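Side-chain contacts in MtVAO615 (Myceliophthora thermophila, PDB 6F72), which binds one FAD bicovalently per subunit and probably acts as an oxidase that, once reduced, reacts rapidly with oxygen, its substrate still unknown: residues S107-T112 with W482-S487; F410-S415 with E489-R494. All coordinates share one frame; numbering follows the deposited sequence.

Interaction 1: residues S107-T112 with W482-S487; sequences SCVPFT and WDWDAS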
ATOM      1  N   SER A 107      18.023 -14.067  -1.652  1.00 25.20           N
ATOM      2  CA  SER A 107      17.983 -15.214  -2.566  1.00 25.50           C
ATOM      3  C   SER A 107      18.654 -14.916  -3.892  1.00 25.93           C
ATOM      4  O   SER A 107      19.353 -15.771  -4.443  1.00 26.43           O
ATOM      5  CB  SER A 107      16.567 -15.699  -2.806  1.00 25.18           C
ATOM      6  OG  SER A 107      15.937 -16.039  -1.585  1.00 24.88           O
ATOM      7  N   CYS A 108      18.427 -13.702  -4.390  1.00 25.75           N
ATOM      8  CA  CYS A 108      19.000 -13.236  -5.639  1.00 26.18           C
ATOM      9  C   CYS A 108      18.961 -11.721  -5.670  1.00 26.00           C
ATOM     10  O   CYS A 108      18.125 -11.119  -6.341  1.00 25.81           O
ATOM     11  CB  CYS A 108      18.275 -13.829  -6.856  1.00 26.36           C
ATOM     12  SG  CYS A 108      19.127 -13.431  -8.404  1.00 27.14           S
ATOM     13  N   VAL A 109      19.882 -11.118  -4.932  1.00 26.11           N
ATOM     14  CA  VAL A 109      19.940  -9.669  -4.747  1.00 26.11           C
ATOM     15  C   VAL A 109      21.273  -9.135  -5.273  1.00 26.93           C
ATOM     16  O   VAL A 109      22.213  -9.922  -5.439  1.00 27.38           O
ATOM     17  CB  VAL A 109      19.753  -9.294  -3.257  1.00 25.70           C
ATOM     18  CG1 VAL A 109      18.321  -9.580  -2.806  1.00 24.94           C
ATOM     19  CG2 VAL A 109      20.784 -10.006  -2.373  1.00 25.87           C
ATOM     20  N   PRO A 110      21.376  -7.804  -5.528  1.00 27.23           N
ATOM     21  CA  PRO A 110      22.618  -7.237  -6.100  1.00 28.04           C
ATOM     22  C   PRO A 110      23.814  -7.097  -5.145  1.00 28.45           C
ATOM     23  O   PRO A 110      24.914  -6.762  -5.597  1.00 29.16           O
ATOM     24  CB  PRO A 110      22.185  -5.835  -6.564  1.00 28.17           C
ATOM     25  CG  PRO A 110      20.690  -5.888  -6.626  1.00 27.49           C
ATOM     26  CD  PRO A 110      20.322  -6.775  -5.473  1.00 26.90           C
ATOM     27  N   PHE A 111      23.614  -7.375  -3.859  1.00 28.06           N
ATOM     28  CA  PHE A 111      24.600  -7.018  -2.838  1.00 28.42           C
ATOM     29  C   PHE A 111      25.327  -8.212  -2.212  1.00 28.52           C
ATOM     30  O   PHE A 111      26.163  -8.033  -1.334  1.00 28.83           O
ATOM     31  CB  PHE A 111      23.954  -6.094  -1.779  1.00 28.13           C
ATOM     32  CG  PHE A 111      23.383  -4.826  -2.362  1.00 28.28           C
ATOM     33  CD1 PHE A 111      24.219  -3.761  -2.722  1.00 29.04           C
ATOM     34  CD2 PHE A 111      22.012  -4.710  -2.602  1.00 27.76           C
ATOM     35  CE1 PHE A 111      23.693  -2.599  -3.279  1.00 29.22           C
ATOM     36  CE2 PHE A 111      21.477  -3.546  -3.154  1.00 27.92           C
ATOM     37  CZ  PHE A 111      22.323  -2.487  -3.490  1.00 28.67           C
ATOM     38  N   THR A 112      25.005  -9.418  -2.672  1.00 28.31           N
ATOM     39  CA  THR A 112      25.690 -10.624  -2.234  1.00 28.44           C
ATOM     40  C   THR A 112      26.809 -11.015  -3.197  1.00 29.34           C
ATOM     41  O   THR A 112      26.988 -10.403  -4.263  1.00 29.60           O
ATOM     42  CB  THR A 112      24.734 -11.814  -2.077  1.00 27.87           C
ATOM     43  OG1 THR A 112      23.871 -11.884  -3.212  1.00 27.68           O
ATOM     44  CG2 THR A 112      23.911 -11.675  -0.807  1.00 27.26           C
ATOM     45  N   TRP A 482      16.042  -0.958   5.460  1.00 22.75           N
ATOM     46  CA  TRP A 482      16.910  -2.119   5.276  1.00 22.70           C
ATOM     47  C   TRP A 482      18.365  -1.647   5.287  1.00 23.10           C
ATOM     48  O   TRP A 482      18.657  -0.491   4.957  1.00 23.41           O
ATOM     49  CB  TRP A 482      16.572  -2.792   3.961  1.00 22.33           C
ATOM     50  CG  TRP A 482      17.279  -4.057   3.690  1.00 22.37           C
ATOM     51  CD1 TRP A 482      18.410  -4.212   2.942  1.00 22.57           C
ATOM     52  CD2 TRP A 482      16.905  -5.368   4.137  1.00 22.20           C
ATOM     53  NE1 TRP A 482      18.761  -5.528   2.897  1.00 22.65           N
ATOM     54  CE2 TRP A 482      17.860  -6.267   3.613  1.00 22.43           C
ATOM     55  CE3 TRP A 482      15.859  -5.872   4.926  1.00 21.94           C
ATOM     56  CZ2 TRP A 482      17.805  -7.652   3.845  1.00 22.45           C
ATOM     57  CZ3 TRP A 482      15.802  -7.253   5.159  1.00 21.93           C
ATOM     58  CH2 TRP A 482      16.776  -8.127   4.616  1.00 22.22           C
ATOM     59  N   ASP A 483      19.274  -2.530   5.688  1.00 23.16           N
ATOM     60  CA  ASP A 483      20.687  -2.188   5.753  1.00 23.52           C
ATOM     61  C   ASP A 483      21.496  -3.298   5.102  1.00 23.52           C
ATOM     62  O   ASP A 483      21.632  -4.400   5.656  1.00 23.57           O
ATOM     63  CB  ASP A 483      21.126  -1.929   7.206  1.00 23.88           C
ATOM     64  CG  ASP A 483      22.571  -1.449   7.324  1.00 24.50           C
ATOM     65  OD1 ASP A 483      23.303  -1.314   6.304  1.00 24.65           O
ATOM     66  OD2 ASP A 483      22.979  -1.216   8.473  1.00 24.82           O
ATOM     67  N   TRP A 484      22.025  -2.985   3.919  1.00 23.47           N
ATOM     68  CA  TRP A 484      22.804  -3.937   3.140  1.00 23.54           C
ATOM     69  C   TRP A 484      24.190  -4.286   3.732  1.00 24.07           C
ATOM     70  O   TRP A 484      24.792  -5.283   3.326  1.00 24.29           O
ATOM     71  CB  TRP A 484      22.911  -3.467   1.688  1.00 23.46           C
ATOM     72  CG  TRP A 484      21.614  -3.640   0.934  1.00 22.89           C
ATOM     73  CD1 TRP A 484      20.814  -2.649   0.445  1.00 22.63           C
ATOM     74  CD2 TRP A 484      20.971  -4.881   0.601  1.00 22.58           C
ATOM     75  NE1 TRP A 484      19.714  -3.192  -0.188  1.00 22.25           N
ATOM     76  CE2 TRP A 484      19.780  -4.558  -0.104  1.00 22.22           C
ATOM     77  CE3 TRP A 484      21.293  -6.236   0.811  1.00 22.66           C
ATOM     78  CZ2 TRP A 484      18.905  -5.539  -0.596  1.00 21.92           C
ATOM     79  CZ3 TRP A 484      20.428  -7.214   0.323  1.00 22.41           C
ATOM     80  CH2 TRP A 484      19.231  -6.856  -0.368  1.00 22.03           C
ATOM     81  N   ASP A 485      24.676  -3.480   4.682  1.00 24.34           N
ATOM     82  CA  ASP A 485      25.918  -3.784   5.430  1.00 24.88           C
ATOM     83  C   ASP A 485      25.707  -4.686   6.640  1.00 24.80           C
ATOM     84  O   ASP A 485      26.675  -5.246   7.180  1.00 25.34           O
ATOM     85  CB  ASP A 485      26.568  -2.504   5.937  1.00 25.40           C
ATOM     86  CG  ASP A 485      27.039  -1.603   4.836  1.00 25.69           C
ATOM     87  OD1 ASP A 485      27.255  -2.062   3.700  1.00 25.75           O
ATOM     88  OD2 ASP A 485      27.214  -0.405   5.113  1.00 26.06           O
ATOM     89  N   ALA A 486      24.468  -4.773   7.110  1.00 24.20           N
ATOM     90  CA  ALA A 486      24.130  -5.554   8.296  1.00 24.11           C
ATOM     91  C   ALA A 486      24.049  -7.023   7.905  1.00 23.93           C
ATOM     92  O   ALA A 486      23.962  -7.343   6.730  1.00 23.68           O
ATOM     93  CB  ALA A 486      22.804  -5.063   8.891  1.00 23.67           C
ATOM     94  N   SER A 487      24.069  -7.915   8.887  1.00 24.09           N
ATOM     95  CA  SER A 487      23.886  -9.337   8.617  1.00 24.05           C
ATOM     96  C   SER A 487      22.410  -9.708   8.340  1.00 23.49           C
ATOM     97  O   SER A 487      21.507  -8.944   8.693  1.00 23.16           O
ATOM     98  CB  SER A 487      24.445 -10.165   9.772  1.00 24.54           C
ATOM     99  OG  SER A 487      23.560 -10.146  10.867  1.00 24.45           O
TER

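Interaction 2: residues F410-S415 with E489-R494; sequences FPFTNS and EEMAAR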
ATOM      1  N   PHE A 410      11.026   1.059   2.670  1.00 23.85           N
ATOM      2  CA  PHE A 410      11.376   0.557   3.993  1.00 23.83           C
ATOM      3  C   PHE A 410      10.549  -0.704   4.264  1.00 23.23           C
ATOM      4  O   PHE A 410       9.331  -0.623   4.373  1.00 23.10           O
ATOM      5  CB  PHE A 410      11.076   1.601   5.057  1.00 24.39           C
ATOM      6  CG  PHE A 410      11.698   2.952   4.815  1.00 25.11           C
ATOM      7  CD1 PHE A 410      13.083   3.114   4.772  1.00 25.65           C
ATOM      8  CD2 PHE A 410      10.887   4.088   4.689  1.00 25.37           C
ATOM      9  CE1 PHE A 410      13.650   4.374   4.584  1.00 26.20           C
ATOM     10  CE2 PHE A 410      11.447   5.351   4.506  1.00 25.94           C
ATOM     11  CZ  PHE A 410      12.833   5.495   4.449  1.00 26.23           C
ATOM     12  N   PRO A 411      11.201  -1.876   4.352  1.00 23.03           N
ATOM     13  CA  PRO A 411      10.530  -3.187   4.459  1.00 22.70           C
ATOM     14  C   PRO A 411       9.980  -3.554   5.844  1.00 22.62           C
ATOM     15  O   PRO A 411       9.401  -4.646   6.016  1.00 22.47           O
ATOM     16  CB  PRO A 411      11.646  -4.164   4.088  1.00 22.84           C
ATOM     17  CG  PRO A 411      12.890  -3.476   4.535  1.00 23.13           C
ATOM     18  CD  PRO A 411      12.668  -2.021   4.254  1.00 23.16           C
ATOM     19  N   PHE A 412      10.199  -2.675   6.819  1.00 22.77           N
ATOM     20  CA  PHE A 412       9.688  -2.852   8.177  1.00 22.79           C
ATOM     21  C   PHE A 412       8.723  -1.705   8.513  1.00 22.87           C
ATOM     22  O   PHE A 412       8.943  -0.945   9.470  1.00 23.24           O
ATOM     23  CB  PHE A 412      10.836  -2.963   9.202  1.00 23.06           C
ATOM     24  CG  PHE A 412      11.948  -3.893   8.778  1.00 23.02           C
ATOM     25  CD1 PHE A 412      11.765  -5.283   8.767  1.00 22.91           C
ATOM     26  CD2 PHE A 412      13.181  -3.381   8.373  1.00 23.20           C
ATOM     27  CE1 PHE A 412      12.793  -6.134   8.365  1.00 23.03           C
ATOM     28  CE2 PHE A 412      14.208  -4.227   7.972  1.00 23.23           C
ATOM     29  CZ  PHE A 412      14.018  -5.603   7.979  1.00 23.17           C
ATOM     30  N   THR A 413       7.659  -1.602   7.712  1.00 22.48           N
ATOM     31  CA  THR A 413       6.668  -0.546   7.844  1.00 22.46           C
ATOM     32  C   THR A 413       5.592  -1.011   8.818  1.00 22.41           C
ATOM     33  O   THR A 413       5.058  -2.117   8.699  1.00 22.16           O
ATOM     34  CB  THR A 413       6.061  -0.137   6.468  1.00 22.19           C
ATOM     35  OG1 THR A 413       7.058   0.517   5.670  1.00 22.29           O
ATOM     36  CG2 THR A 413       4.879   0.818   6.624  1.00 22.08           C
ATOM     37  N   ASN A 414       5.326  -0.177   9.815  1.00 22.76           N
ATOM     38  CA  ASN A 414       4.214  -0.401  10.751  1.00 22.77           C
ATOM     39  C   ASN A 414       3.289   0.794  10.683  1.00 22.54           C
ATOM     40  O   ASN A 414       3.630   1.793  10.044  1.00 22.50           O
ATOM     41  CB  ASN A 414       4.770  -0.609  12.156  1.00 23.55           C
ATOM     42  CG  ASN A 414       5.890  -1.630  12.174  1.00 23.96           C
ATOM     43  OD1 ASN A 414       5.654  -2.840  12.145  1.00 23.99           O
ATOM     44  ND2 ASN A 414       7.127  -1.143  12.193  1.00 24.49           N
ATOM     45  N   SER A 415       2.119   0.700  11.321  1.00 22.28           N
ATOM     46  CA  SER A 415       1.161   1.789  11.287  1.00 22.18           C
ATOM     47  C   SER A 415       0.209   1.809  12.464  1.00 22.41           C
ATOM     48  O   SER A 415      -0.121   0.780  13.081  1.00 22.44           O
ATOM     49  CB  SER A 415       0.324   1.761   9.988  1.00 21.79           C
ATOM     50  OG  SER A 415      -0.413   0.552   9.908  1.00 21.47           O
ATOM     51  N   GLU A 489      20.887 -12.000   9.957  1.00 23.64           N
ATOM     52  CA  GLU A 489      20.398 -12.213  11.315  1.00 23.87           C
ATOM     53  C   GLU A 489      19.946 -10.891  11.952  1.00 23.69           C
ATOM     54  O   GLU A 489      18.930 -10.861  12.651  1.00 23.58           O
ATOM     55  CB  GLU A 489      21.466 -12.921  12.152  1.00 24.61           C
ATOM     56  CG  GLU A 489      21.813 -14.332  11.660  1.00 24.90           C
ATOM     57  CD  GLU A 489      22.781 -14.388  10.456  1.00 25.02           C
ATOM     58  OE1 GLU A 489      23.626 -13.473  10.260  1.00 25.10           O
ATOM     59  OE2 GLU A 489      22.689 -15.377   9.688  1.00 25.06           O
ATOM     60  N   GLU A 490      20.676  -9.808  11.662  1.00 23.73           N
ATOM     61  CA  GLU A 490      20.311  -8.445  12.083  1.00 23.62           C
ATOM     62  C   GLU A 490      19.026  -7.902  11.431  1.00 23.06           C
ATOM     63  O   GLU A 490      18.230  -7.213  12.089  1.00 22.96           O
ATOM     64  CB  GLU A 490      21.474  -7.472  11.880  1.00 23.83           C
ATOM     65  CG  GLU A 490      22.602  -7.724  12.869  1.00 24.54           C
ATOM     66  CD  GLU A 490      23.826  -6.847  12.665  1.00 24.90           C
ATOM     67  OE1 GLU A 490      24.304  -6.673  11.521  1.00 24.70           O
ATOM     68  OE2 GLU A 490      24.332  -6.353  13.684  1.00 25.40           O
ATOM     69  N   MET A 491      18.823  -8.199  10.144  1.00 22.72           N
ATOM     70  CA  MET A 491      17.573  -7.827   9.491  1.00 22.22           C
ATOM     71  C   MET A 491      16.403  -8.645  10.005  1.00 22.10           C
ATOM     72  O   MET A 491      15.291  -8.114  10.135  1.00 21.80           O
ATOM     73  CB  MET A 491      17.687  -7.893   7.970  1.00 21.90           C
ATOM     74  CG  MET A 491      18.552  -6.799   7.365  1.00 22.00           C
ATOM     75  SD  MET A 491      18.167  -5.083   7.784  1.00 21.95           S
ATOM     76  CE  MET A 491      19.098  -4.805   9.304  1.00 22.46           C
ATOM     77  N   ALA A 492      16.660  -9.923  10.302  1.00 22.43           N
ATOM     78  CA  ALA A 492      15.654 -10.822  10.868  1.00 22.50           C
ATOM     79  C   ALA A 492      15.242 -10.343  12.262  1.00 22.77           C
ATOM     80  O   ALA A 492      14.060 -10.407  12.623  1.00 22.51           O
ATOM     81  CB  ALA A 492      16.152 -12.261  10.912  1.00 22.83           C
ATOM     82  N   ALA A 493      16.222  -9.842  13.012  1.00 23.27           N
ATOM     83  CA  ALA A 493      15.990  -9.263  14.326  1.00 23.66           C
ATOM     84  C   ALA A 493      15.224  -7.950  14.224  1.00 23.43           C
ATOM     85  O   ALA A 493      14.359  -7.694  15.061  1.00 23.50           O
ATOM     86  CB  ALA A 493      17.303  -9.075  15.081  1.00 24.21           C
ATOM     87  N   ARG A 494      15.520  -7.135  13.207  1.00 23.29           N
ATOM     88  CA  ARG A 494      14.763  -5.895  12.954  1.00 23.13           C
ATOM     89  C   ARG A 494      13.277  -6.182  12.605  1.00 22.82           C
ATOM     90  O   ARG A 494      12.336  -5.485  13.079  1.00 22.63           O
ATOM     91  CB  ARG A 494      15.452  -5.045  11.883  1.00 23.03           C
ATOM     92  CG  ARG A 494      14.905  -3.626  11.773  1.00 22.89           C
ATOM     93  CD  ARG A 494      15.759  -2.746  10.875  1.00 22.96           C
ATOM     94  NE  ARG A 494      16.970  -2.297  11.550  1.00 23.54           N
ATOM     95  CZ  ARG A 494      17.956  -1.602  10.979  1.00 23.77           C
ATOM     96  NH1 ARG A 494      17.896  -1.232   9.700  1.00 23.47           N
ATOM     97  NH2 ARG A 494      19.008  -1.256  11.710  1.00 24.31           N
TER

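Interaction 1: residues S107-T112 with W482-S487
The ring of Phe111 lies over one face of the Trp484 indole, its CD2 atom 3.4 Å from Trp484 CE2. The two planes are tilted by 31°, too oblique for a stack, and the centroids of the Phe111 ring and the five-membered ring are 4.0 Å apart. Phe111 CG, anti to the carbonyl carbon (chi1 -58°), carries the ring over the indole; chi2 turns the CD2 side onto it, while CB rests on Trp484 CE3 at 3.7 Å. On the opposite indole face Trp482 NE1 sits over the centre, so Trp484 is held between two aromatic neighbours.

The aliphatic part is smaller. Val109 meets the far end of the six-membered ring, with CG1 3.8 Å from Trp484 CH2 and CG2 3.9 Å from Trp484 CZ3.

No hydrogen bond joins the two segments; the polar edge of the indole is satisfied by Asp85, whose OD1 pairs with Trp484 NE1. Within 482-487 itself, Asp483 OD1 accepts from Asp485 N at 3.0 Å, an Asx turn inside the type I turn from Asp483 to Ala486. The contact joins the loop after helix 101-104 to the loop between strand 472-480 and helix 488-508, with Ser487 at the helix N-cap.

Interaction 2: residues F410-S415 with E489-R494
Arg494, whose side chain crosses the ring of Phe412, is fixed at its backbone by a helical bond of 2.9 Å from Arg494 N to Glu490 O. With CG anti to the backbone N (chi1 -168°), its methylene chain reaches over one ring face: Arg494 CG makes a CH-pi contact 4.1 Å from the centroid of the Phe412 ring, and Arg494 CD comes within 3.6 Å of Phe412 CE2. Beyond that the chain bends at chi3, and the guanidinium plane stands at 87° to the ring; it is the methylenes that meet the face. The charged end instead gives NH1 to Ser481 O, while Met491 CE lies over a guanidinium face.

Met491 supplies the second approach. Its SD sits at the edge of the Phe412 ring, 4.1 Å from CE2, a Met-aromatic contact, and its backbone O comes to 3.5 Å from Phe412 CZ. Pro411 CG packs on the ring face opposite Arg494, toward its rim. An alanine in place of Phe412 would probably open a gap between strand 412-419 and helix 488-508, and the Arg494 methylenes and Met491 sulfur would lose their common partner. Because no hydrogen bond crosses between the segments, the contact rests largely on shape and dispersion, with the Met491 carbonyl close to the ring CH atoms, while the guanidinium carries its charge past the ring to a backbone carbonyl.

The centres of interactions 1 and 2 lie 13 Å apart, on the same side of the chain's centre, and the segments alternate in sequence: 107-112, 410-415, 482-487, 489-494. Residues 482-487 lie in the loop that leads from strand 472-480 into helix 488-508, which carries the second half of interaction 2. Strand 412-419 is an outermost strand of the seven-stranded antiparallel sheet and pairs with 472-480. Trp482 joins the two contacts, with CZ3 3.4 Å from Met491 CB and CE3 3.6 Å from Phe412 CZ. A run of packed, largely aromatic side chains leads from loop 107-112 to the edge of the sheet, where the nearest atoms of Phe412's side chain and the FAD are about 13 Å apart.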